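Local structure of DegV family protein (Streptococcus agalactiae, 3LUP) at residues Glu159-Val164 with Lys190-Phe195; Gly174-Gly179 with Ile201-Lys206; Ile232-Ser237 with Gly275-Gly280. The protein binds a long-chain fatty acid, here elaidic acid, and may play a role in lipid transport or fatty acid metabolism. All blocks are in the same frame, centred on the assembly; numbering follows the deposited sequence.

Interaction 1: residues Glu159-Val164 with Lys190-Phe195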
loop_
_atom_site.group_PDB
_atom_site.type_symbol
_atom_site.label_atom_id
_atom_site.label_comp_id
_atom_site.label_asym_id
_atom_site.label_seq_id
_atom_site.Cartn_x
_atom_site.Cartn_y
_atom_site.Cartn_z
ATOM N N GLU A 159 0.141 8.076 -6.528
ATOM C CA GLU A 159 1.455 8.520 -6.103
ATOM C C GLU A 159 1.578 8.198 -4.634
ATOM O O GLU A 159 0.582 8.245 -3.907
ATOM C CB GLU A 159 1.593 10.038 -6.271
ATOM C CG GLU A 159 1.439 10.564 -7.715
ATOM C CD GLU A 159 2.586 10.154 -8.667
ATOM O OE1 GLU A 159 3.752 9.954 -8.214
ATOM O OE2 GLU A 159 2.306 10.045 -9.882
ATOM N N GLY A 160 2.792 7.895 -4.189
ATOM C CA GLY A 160 3.046 7.609 -2.789
ATOM C C GLY A 160 4.385 8.182 -2.386
ATOM O O GLY A 160 5.421 7.735 -2.870
ATOM N N PHE A 161 4.359 9.183 -1.509
ATOM C CA PHE A 161 5.565 9.850 -1.033
ATOM C C PHE A 161 5.747 9.633 0.469
ATOM O O PHE A 161 4.776 9.593 1.204
ATOM C CB PHE A 161 5.496 11.336 -1.374
ATOM C CG PHE A 161 5.766 11.637 -2.834
ATOM C CD1 PHE A 161 6.963 12.258 -3.223
ATOM C CD2 PHE A 161 4.846 11.291 -3.817
ATOM C CE1 PHE A 161 7.238 12.527 -4.567
ATOM C CE2 PHE A 161 5.111 11.569 -5.173
ATOM C CZ PHE A 161 6.315 12.187 -5.544
ATOM N N ILE A 162 6.994 9.493 0.911
ATOM C CA ILE A 162 7.301 9.079 2.281
ATOM C C ILE A 162 8.474 9.845 2.855
ATOM O O ILE A 162 9.434 10.144 2.158
ATOM C CB ILE A 162 7.700 7.568 2.372
ATOM C CG1 ILE A 162 6.934 6.704 1.354
ATOM C CG2 ILE A 162 7.547 7.041 3.812
ATOM C CD1 ILE A 162 7.738 5.487 0.882
ATOM N N VAL A 163 8.399 10.145 4.139
ATOM C CA VAL A 163 9.545 10.654 4.862
ATOM C C VAL A 163 9.648 9.825 6.117
ATOM O O VAL A 163 8.708 9.769 6.909
ATOM C CB VAL A 163 9.419 12.146 5.214
ATOM C CG1 VAL A 163 10.503 12.558 6.231
ATOM C CG2 VAL A 163 9.496 12.984 3.950
ATOM N N VAL A 164 10.781 9.158 6.279
ATOM C CA VAL A 164 10.932 8.227 7.379
ATOM C C VAL A 164 11.732 8.852 8.518
ATOM O O VAL A 164 12.433 9.864 8.334
ATOM C CB VAL A 164 11.510 6.849 6.924
ATOM C CG1 VAL A 164 10.639 6.248 5.845
ATOM C CG2 VAL A 164 12.956 6.969 6.459
ATOM N N LYS A 190 16.982 14.460 5.748
ATOM C CA LYS A 190 15.613 13.934 5.756
ATOM C C LYS A 190 15.080 13.846 4.326
ATOM O O LYS A 190 14.371 14.748 3.867
ATOM C CB LYS A 190 14.702 14.798 6.644
ATOM C CG LYS A 190 14.755 14.462 8.138
ATOM C CD LYS A 190 13.857 13.251 8.468
ATOM C CE LYS A 190 13.879 12.848 9.951
ATOM N NZ LYS A 190 15.225 12.868 10.616
ATOM N N PRO A 191 15.440 12.768 3.599
ATOM C CA PRO A 191 15.050 12.646 2.189
ATOM C C PRO A 191 13.568 12.375 2.006
ATOM O O PRO A 191 12.934 11.732 2.845
ATOM C CB PRO A 191 15.832 11.429 1.727
ATOM C CG PRO A 191 16.018 10.614 2.979
ATOM C CD PRO A 191 16.253 11.615 4.045
ATOM N N VAL A 192 13.029 12.892 0.910
ATOM C CA VAL A 192 11.690 12.566 0.448
ATOM C C VAL A 192 11.816 11.399 -0.532
ATOM O O VAL A 192 12.610 11.443 -1.492
ATOM C CB VAL A 192 11.011 13.777 -0.253
ATOM C CG1 VAL A 192 9.571 13.463 -0.607
ATOM C CG2 VAL A 192 11.063 15.013 0.615
ATOM N N LEU A 193 11.036 10.356 -0.269
ATOM C CA LEU A 193 11.047 9.134 -1.071
ATOM C C LEU A 193 9.712 8.978 -1.747
ATOM O O LEU A 193 8.720 9.534 -1.288
ATOM C CB LEU A 193 11.311 7.923 -0.179
ATOM C CG LEU A 193 12.521 8.048 0.752
ATOM C CD1 LEU A 193 12.449 7.059 1.883
ATOM C CD2 LEU A 193 13.797 7.889 -0.032
ATOM N N HIS A 194 9.693 8.242 -2.852
ATOM C CA HIS A 194 8.454 7.964 -3.553
ATOM C C HIS A 194 8.484 6.634 -4.284
ATOM O O HIS A 194 9.520 5.978 -4.340
ATOM C CB HIS A 194 8.104 9.123 -4.489
ATOM C CG HIS A 194 8.851 9.130 -5.787
ATOM N ND1 HIS A 194 10.189 8.811 -5.890
ATOM C CD2 HIS A 194 8.447 9.454 -7.039
ATOM C CE1 HIS A 194 10.574 8.929 -7.149
ATOM N NE2 HIS A 194 9.535 9.318 -7.866
ATOM N N PHE A 195 7.341 6.227 -4.825
ATOM C CA PHE A 195 7.276 5.051 -5.694
ATOM C C PHE A 195 7.585 5.364 -7.154
ATOM O O PHE A 195 7.005 6.278 -7.746
ATOM C CB PHE A 195 5.910 4.400 -5.595
ATOM C CG PHE A 195 5.751 3.499 -4.407
ATOM C CD1 PHE A 195 5.691 2.110 -4.575
ATOM C CD2 PHE A 195 5.641 4.025 -3.120
ATOM C CE1 PHE A 195 5.532 1.258 -3.488
ATOM C CE2 PHE A 195 5.490 3.173 -2.010
ATOM C CZ PHE A 195 5.435 1.781 -2.204
HETATM O O HOH W 1 13.103 9.535 4.442
#
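Phe161 and His194 meet across two antiparallel strands, and their first torsions set how. Phe161 CG stands anti to the carbonyl carbon, beside the backbone N (chi1 -76°), whereas His194 CG lies between the backbone N and the carbonyl carbon. The strands, 159-163 and 192-195, are neighbours in the mixed beta sheet of this DegV-family protein. The phenyl ring lies against the root of the histidine side chain, with His194 CB over its centre, 3.5 Å from the Phe161 ring centroid, in a CH-pi contact. Both side chains point the same way, yet their ring planes are turned by 40°, neither stacked nor edge-to-face. Val192 CG1 comes to the edge of the phenyl ring, in its plane and 3.9 Å from Phe161 CD1. Tyr204 meets both rings edge-to-face, and Leu217 and Ile220 of helix 210-224 pack on Phe161 as well.

Ile162 and Leu193 form the hydrogen-bonded pair next door. Ile162 N donates to Leu193 O at 2.8 Å, and Leu193 N returns the bond to Ile162 O at 2.9 Å. Beyond the non-hydrogen-bonded pair Phe161-His194, Phe195 N donates to Gly160 O over 3.1 Å. That same oxygen lies in the plane of the Phe195 ring, at its edge.

On the face bearing Ile162 and Leu193, the tip of Ile162 meets the Phe195 ring obliquely, Ile162 CD1 lying 4.3 Å from Phe195 CE2. This is the fatty-acid side: elaidic acid touches Gly160, Ile162 and Phe195. At the other end of the pairing, a water molecule links the two backbones, accepting from Val164 N at 3.0 Å and donating to Pro191 O at 2.7 Å.

Interaction 2: residues Gly174-Gly179 with Ile201-Lys206. With ELA (Elaidic acid), chain B.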
loop_
_atom_site.group_PDB
_atom_site.type_symbol
_atom_site.label_atom_id
_atom_site.label_comp_id
_atom_site.label_asym_id
_atom_site.label_seq_id
_atom_site.Cartn_x
_atom_site.Cartn_y
_atom_site.Cartn_z
ATOM N N GLY A 174 15.425 -3.782 2.696
ATOM C CA GLY A 174 15.772 -3.911 1.288
ATOM C C GLY A 174 14.798 -3.294 0.311
ATOM O O GLY A 174 14.959 -3.471 -0.896
ATOM N N ARG A 175 13.789 -2.575 0.805
ATOM C CA ARG A 175 12.769 -2.017 -0.105
ATOM C C ARG A 175 13.142 -0.659 -0.693
ATOM O O ARG A 175 12.556 -0.237 -1.694
ATOM C CB ARG A 175 11.364 -1.988 0.505
ATOM C CG ARG A 175 10.972 -3.227 1.282
ATOM C CD ARG A 175 10.733 -4.467 0.443
ATOM N NE ARG A 175 11.052 -5.638 1.260
ATOM C CZ ARG A 175 10.654 -6.885 1.028
ATOM N NH1 ARG A 175 9.896 -7.176 -0.010
ATOM N NH2 ARG A 175 11.014 -7.849 1.857
ATOM N N LEU A 176 14.109 0.016 -0.075
ATOM C CA LEU A 176 14.768 1.156 -0.712
ATOM C C LEU A 176 15.775 0.637 -1.740
ATOM O O LEU A 176 16.683 -0.139 -1.398
ATOM C CB LEU A 176 15.469 2.058 0.316
ATOM C CG LEU A 176 16.235 3.253 -0.280
ATOM C CD1 LEU A 176 15.316 4.222 -1.026
ATOM C CD2 LEU A 176 17.031 3.994 0.779
ATOM N N SER A 177 15.610 1.057 -2.993
ATOM C CA SER A 177 16.454 0.555 -4.078
ATOM C C SER A 177 17.838 1.166 -3.992
ATOM O O SER A 177 17.962 2.362 -3.690
ATOM C CB SER A 177 15.841 0.882 -5.433
ATOM O OG SER A 177 14.449 1.101 -5.296
ATOM N N ASN A 178 18.853 0.329 -4.268
ATOM C CA ASN A 178 20.288 0.662 -4.191
ATOM C C ASN A 178 20.689 1.208 -2.808
ATOM O O ASN A 178 21.720 1.881 -2.665
ATOM C CB ASN A 178 20.706 1.609 -5.340
ATOM C CG ASN A 178 22.225 1.693 -5.526
ATOM O OD1 ASN A 178 22.947 0.727 -5.281
ATOM N ND2 ASN A 178 22.710 2.855 -5.956
ATOM N N GLY A 179 19.875 0.874 -1.797
ATOM C CA GLY A 179 19.942 1.465 -0.455
ATOM C C GLY A 179 21.282 1.363 0.246
ATOM O O GLY A 179 21.751 2.328 0.836
ATOM N N ILE A 201 10.620 1.830 -4.365
ATOM C CA ILE A 201 10.864 2.996 -3.559
ATOM C C ILE A 201 12.255 3.520 -3.849
ATOM O O ILE A 201 13.246 2.790 -3.720
ATOM C CB ILE A 201 10.670 2.748 -2.079
ATOM C CG1 ILE A 201 9.349 1.981 -1.836
ATOM C CG2 ILE A 201 10.730 4.101 -1.344
ATOM C CD1 ILE A 201 8.995 1.771 -0.354
ATOM N N VAL A 202 12.301 4.775 -4.297
ATOM C CA VAL A 202 13.547 5.464 -4.639
ATOM C C VAL A 202 13.532 6.824 -3.945
ATOM O O VAL A 202 12.486 7.256 -3.437
ATOM C CB VAL A 202 13.777 5.630 -6.200
ATOM C CG1 VAL A 202 13.636 4.317 -6.915
ATOM C CG2 VAL A 202 12.846 6.656 -6.812
ATOM N N VAL A 203 14.687 7.488 -3.906
ATOM C CA VAL A 203 14.754 8.818 -3.329
ATOM C C VAL A 203 14.244 9.815 -4.352
ATOM O O VAL A 203 14.769 9.926 -5.457
ATOM C CB VAL A 203 16.183 9.199 -2.868
ATOM C CG1 VAL A 203 16.177 10.546 -2.153
ATOM C CG2 VAL A 203 16.762 8.112 -1.963
ATOM N N TYR A 204 13.194 10.531 -3.982
ATOM C CA TYR A 204 12.714 11.613 -4.815
ATOM C C TYR A 204 13.642 12.824 -4.685
ATOM O O TYR A 204 14.160 13.312 -5.683
ATOM C CB TYR A 204 11.274 11.968 -4.440
ATOM C CG TYR A 204 10.662 13.044 -5.299
ATOM C CD1 TYR A 204 10.290 12.786 -6.621
ATOM C CD2 TYR A 204 10.443 14.323 -4.784
ATOM C CE1 TYR A 204 9.721 13.777 -7.414
ATOM C CE2 TYR A 204 9.871 15.320 -5.563
ATOM C CZ TYR A 204 9.514 15.040 -6.877
ATOM O OH TYR A 204 8.957 16.036 -7.640
ATOM N N GLU A 205 13.878 13.275 -3.451
ATOM C CA GLU A 205 14.600 14.525 -3.215
ATOM C C GLU A 205 15.405 14.480 -1.901
ATOM O O GLU A 205 14.907 13.980 -0.887
ATOM C CB GLU A 205 13.581 15.673 -3.198
ATOM C CG GLU A 205 14.131 17.064 -3.462
ATOM C CD GLU A 205 13.024 18.121 -3.617
ATOM O OE1 GLU A 205 12.028 17.852 -4.341
ATOM O OE2 GLU A 205 13.158 19.226 -3.023
ATOM N N LYS A 206 16.648 14.976 -1.933
ATOM C CA LYS A 206 17.417 15.216 -0.706
ATOM C C LYS A 206 16.879 16.492 -0.065
ATOM O O LYS A 206 16.965 17.572 -0.650
ATOM C CB LYS A 206 18.920 15.372 -0.991
ATOM C CG LYS A 206 19.700 14.068 -1.237
ATOM C CD LYS A 206 21.193 14.310 -1.522
ATOM C CE LYS A 206 22.084 13.948 -0.333
ATOM N NZ LYS A 206 23.439 14.595 -0.343
HETATM C CA ELA B . 8.096 -9.960 0.941
HETATM C C ELA B . 9.299 -10.858 1.248
HETATM O O ELA B . 10.136 -10.601 2.162
HETATM C C3 ELA B . 7.100 -9.842 2.092
HETATM C C4 ELA B . 5.796 -9.201 1.631
HETATM C C5 ELA B . 5.432 -7.940 2.440
HETATM C C6 ELA B . 6.125 -6.691 1.881
HETATM C C7 ELA B . 6.161 -5.455 2.773
HETATM C C8 ELA B . 6.945 -4.333 2.080
HETATM C C9 ELA B . 6.352 -2.964 2.381
HETATM C C10 ELA B . 7.070 -1.708 2.055
HETATM C C11 ELA B . 6.756 -0.445 2.830
HETATM C C12 ELA B . 6.516 0.757 1.926
HETATM C C13 ELA B . 5.072 1.231 1.921
HETATM C C14 ELA B . 4.933 2.729 1.693
HETATM C C15 ELA B . 3.458 3.142 1.799
HETATM C C16 ELA B . 3.168 4.550 1.276
HETATM C C17 ELA B . 2.219 4.509 0.083
HETATM C C18 ELA B . 1.232 5.670 0.082
HETATM O OXT ELA B . 9.476 -11.884 0.550
#
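Ser177 grips the carbonyl of Ile201 with two hydrogen bonds, the main polar link between the loop 174-179 and strand 201-205, at one edge of the mixed sheet. Ser177 N donates to Ile201 O over 3.0 Å, nearly straight and almost in line with the C=O bond. The hydroxyl donates to the same oxygen from above the carbonyl plane, Ser177 OG lying 2.6 Å from Ile201 O. One acceptor thus serves both backbone and side chain of a single residue.

The apolar pair is Leu176 with Val203. Leu176 CG is anti to the backbone N (chi1 178°), and beyond it the CD1 branch lies near Ile201 O and 4.3 Å from Val203 CG2. Two van der Waals contacts set a carbon against an oxygen: Ile201 CB lies 3.6 Å from Arg175 O, and the CG1 methyl of Val202 rests near the hydroxyl of Ser177.

Ligand contacts come from both segments. Arg175 NH2 hydrogen-bonds the fatty-acid head, 2.9 Å from O of elaidic acid, with the carboxyl carbon in the guanidinium plane at its edge. Farther down the chain, C8 lies over one face of the guanidinium, off its centre. Arg175 NH1 bonds to Ile96 O, a second hold that should fix the group's orientation; its positive charge would favour an ionised carboxylate. Further along the hydrocarbon, Ile201 CD1 touches C12 of elaidic acid at 3.5 Å. The pair therefore lines the fatty-acid pocket from its polar head toward the middle of the tail.

The loop leaves helix 168-173 at Gly174, whose phi is positive, and enters helix 179-186 through a type II turn from Leu176 to Gly179. Leu176 packs back on Leu170 and Val171 of the first helix, Val203 touches Ile182 and Leu186 of the second, and Ile201 leans on Leu193 and Phe195 of the adjacent strand 192-195.

Interaction 3: residues Ile232-Ser237 with Gly275-Gly280. With ELA (Elaidic acid), chain B.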
loop_
_atom_site.group_PDB
_atom_site.type_symbol
_atom_site.label_atom_id
_atom_site.label_comp_id
_atom_site.label_asym_id
_atom_site.label_seq_id
_atom_site.Cartn_x
_atom_site.Cartn_y
_atom_site.Cartn_z
ATOM N N ILE A 232 -6.986 11.910 -1.128
ATOM C CA ILE A 232 -5.658 12.073 -0.504
ATOM C C ILE A 232 -5.589 11.491 0.920
ATOM O O ILE A 232 -6.473 11.735 1.746
ATOM C CB ILE A 232 -5.174 13.554 -0.477
ATOM C CG1 ILE A 232 -5.461 14.248 -1.803
ATOM C CG2 ILE A 232 -3.675 13.636 -0.174
ATOM C CD1 ILE A 232 -5.346 15.750 -1.734
ATOM N N ALA A 233 -4.527 10.735 1.198
ATOM C CA ALA A 233 -4.377 10.062 2.475
ATOM C C ALA A 233 -3.035 10.440 3.088
ATOM O O ALA A 233 -1.999 10.310 2.433
ATOM C CB ALA A 233 -4.467 8.542 2.280
ATOM N N ILE A 234 -3.053 10.929 4.327
ATOM C CA ILE A 234 -1.827 11.050 5.100
ATOM C C ILE A 234 -1.735 9.811 5.981
ATOM O O ILE A 234 -2.681 9.463 6.694
ATOM C CB ILE A 234 -1.809 12.291 5.982
ATOM C CG1 ILE A 234 -2.056 13.542 5.146
ATOM C CG2 ILE A 234 -0.474 12.387 6.730
ATOM C CD1 ILE A 234 -2.502 14.734 5.978
ATOM N N ILE A 235 -0.602 9.132 5.917
ATOM C CA ILE A 235 -0.464 7.842 6.574
ATOM C C ILE A 235 0.792 7.881 7.432
ATOM O O ILE A 235 1.806 8.408 7.001
ATOM C CB ILE A 235 -0.377 6.696 5.541
ATOM C CG1 ILE A 235 -1.367 6.932 4.393
ATOM C CG2 ILE A 235 -0.621 5.346 6.210
ATOM C CD1 ILE A 235 -0.779 6.698 3.020
ATOM N N HIS A 236 0.722 7.347 8.647
ATOM C CA HIS A 236 1.851 7.401 9.549
ATOM C C HIS A 236 1.983 6.153 10.403
ATOM O O HIS A 236 0.993 5.461 10.675
ATOM C CB HIS A 236 1.737 8.631 10.453
ATOM C CG HIS A 236 0.602 8.559 11.415
ATOM N ND1 HIS A 236 0.760 8.146 12.718
ATOM C CD2 HIS A 236 -0.718 8.809 11.255
ATOM C CE1 HIS A 236 -0.411 8.164 13.328
ATOM N NE2 HIS A 236 -1.324 8.568 12.463
ATOM N N SER A 237 3.209 5.869 10.832
ATOM C CA SER A 237 3.449 4.803 11.801
ATOM C C SER A 237 3.789 5.425 13.160
ATOM O O SER A 237 4.955 5.614 13.500
ATOM C CB SER A 237 4.539 3.839 11.310
ATOM O OG SER A 237 5.758 4.526 11.042
ATOM N N GLY A 275 7.795 6.210 13.506
ATOM C CA GLY A 275 8.002 7.622 13.221
ATOM C C GLY A 275 7.891 8.019 11.750
ATOM O O GLY A 275 8.164 9.177 11.415
ATOM N N ALA A 276 7.510 7.085 10.864
ATOM C CA ALA A 276 7.368 7.401 9.437
ATOM C C ALA A 276 6.087 8.190 9.142
ATOM O O ALA A 276 5.088 8.034 9.850
ATOM C CB ALA A 276 7.403 6.158 8.620
ATOM N N VAL A 277 6.138 9.050 8.116
ATOM C CA VAL A 277 4.955 9.765 7.591
ATOM C C VAL A 277 4.988 9.723 6.062
ATOM O O VAL A 277 6.062 9.766 5.447
ATOM C CB VAL A 277 4.838 11.239 8.128
ATOM C CG1 VAL A 277 5.742 12.176 7.363
ATOM C CG2 VAL A 277 3.407 11.748 8.052
ATOM N N ALA A 278 3.810 9.609 5.455
ATOM C CA ALA A 278 3.687 9.446 4.007
ATOM C C ALA A 278 2.403 10.078 3.534
ATOM O O ALA A 278 1.521 10.379 4.334
ATOM C CB ALA A 278 3.688 7.985 3.639
ATOM N N PHE A 279 2.289 10.285 2.230
ATOM C CA PHE A 279 0.969 10.486 1.661
ATOM C C PHE A 279 0.771 9.545 0.476
ATOM O O PHE A 279 1.741 9.064 -0.121
ATOM C CB PHE A 279 0.690 11.959 1.294
ATOM C CG PHE A 279 1.439 12.452 0.083
ATOM C CD1 PHE A 279 2.580 13.237 0.232
ATOM C CD2 PHE A 279 0.995 12.157 -1.190
ATOM C CE1 PHE A 279 3.283 13.709 -0.875
ATOM C CE2 PHE A 279 1.681 12.618 -2.306
ATOM C CZ PHE A 279 2.835 13.401 -2.150
ATOM N N GLY A 280 -0.491 9.277 0.155
ATOM C CA GLY A 280 -0.837 8.577 -1.069
ATOM C C GLY A 280 -2.043 9.256 -1.678
ATOM O O GLY A 280 -2.969 9.644 -0.942
HETATM C CA ELA B . 8.096 -9.960 0.941
HETATM C C ELA B . 9.299 -10.858 1.248
HETATM O O ELA B . 10.136 -10.601 2.162
HETATM C C3 ELA B . 7.100 -9.842 2.092
HETATM C C4 ELA B . 5.796 -9.201 1.631
HETATM C C5 ELA B . 5.432 -7.940 2.440
HETATM C C6 ELA B . 6.125 -6.691 1.881
HETATM C C7 ELA B . 6.161 -5.455 2.773
HETATM C C8 ELA B . 6.945 -4.333 2.080
HETATM C C9 ELA B . 6.352 -2.964 2.381
HETATM C C10 ELA B . 7.070 -1.708 2.055
HETATM C C11 ELA B . 6.756 -0.445 2.830
HETATM C C12 ELA B . 6.516 0.757 1.926
HETATM C C13 ELA B . 5.072 1.231 1.921
HETATM C C14 ELA B . 4.933 2.729 1.693
HETATM C C15 ELA B . 3.458 3.142 1.799
HETATM C C16 ELA B . 3.168 4.550 1.276
HETATM C C17 ELA B . 2.219 4.509 0.083
HETATM C C18 ELA B . 1.232 5.670 0.082
HETATM O OXT ELA B . 9.476 -11.884 0.550
#
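Ile235 and Gly280 come together at the tail end of elaidic acid, on two antiparallel strands inside the mixed beta sheet. The terminal methyl C18 lies 3.7 Å from Ile235 CD1. It also rests on bare backbone, 3.4 Å from Phe279 O, with the side-chain-less Gly280 beside it. Ile235 CG1 is anti to the carbonyl carbon (chi1 -41°), and the CD1 beyond it comes within 3.9 Å of Gly280 N.

Paired backbone bonds hold this floor in place: Ala233 with Gly280 and Ile235 with Ala278 each exchange two. Ala278 N, for one, lies 2.8 Å from Ile235 O. On the face away from the lipid, Ile234 and Val277 lie side by side, CG2 of Ile234 being 4.1 Å from CG2 of Val277. Further out, helix 210-224 covers Val277 and Phe279, helix 240-252 covers Ile234 and His236, and strand 259-263 continues the sheet beyond 230-236.

Where the ladder ends, Ser237 N donates to Ala276 O and Gly275 N to Ser237 O. Ser237 OG, also hydrogen-bonded to Gly273 O, accepts from Ala276 N at 3.1 Å.

In the fold
All three interactions belong to one mixed sheet. Interactions 1 and 3 are buried in its interior and directly joined, strand 159-163 bonding to 277-283 through Val163 N to Val277 O and Phe279 N to Phe161 O. Interaction 2 is only partly buried: it ties a loop to edge strand 201-205, which in turn bonds to strand 192-195 of interaction 1. Chemistry follows place. Interaction 1 adds aromatic packing to its ladder, interaction 3 relies chiefly on backbone bonds, and interaction 2 is held by Ser177 on one carbonyl, while its arginine turns to the ligand. All three meet the same lipid: interaction 2 at head and mid-chain, interaction 3 at the terminal methyl, interaction 1 through Gly160, Ile162 and Phe195.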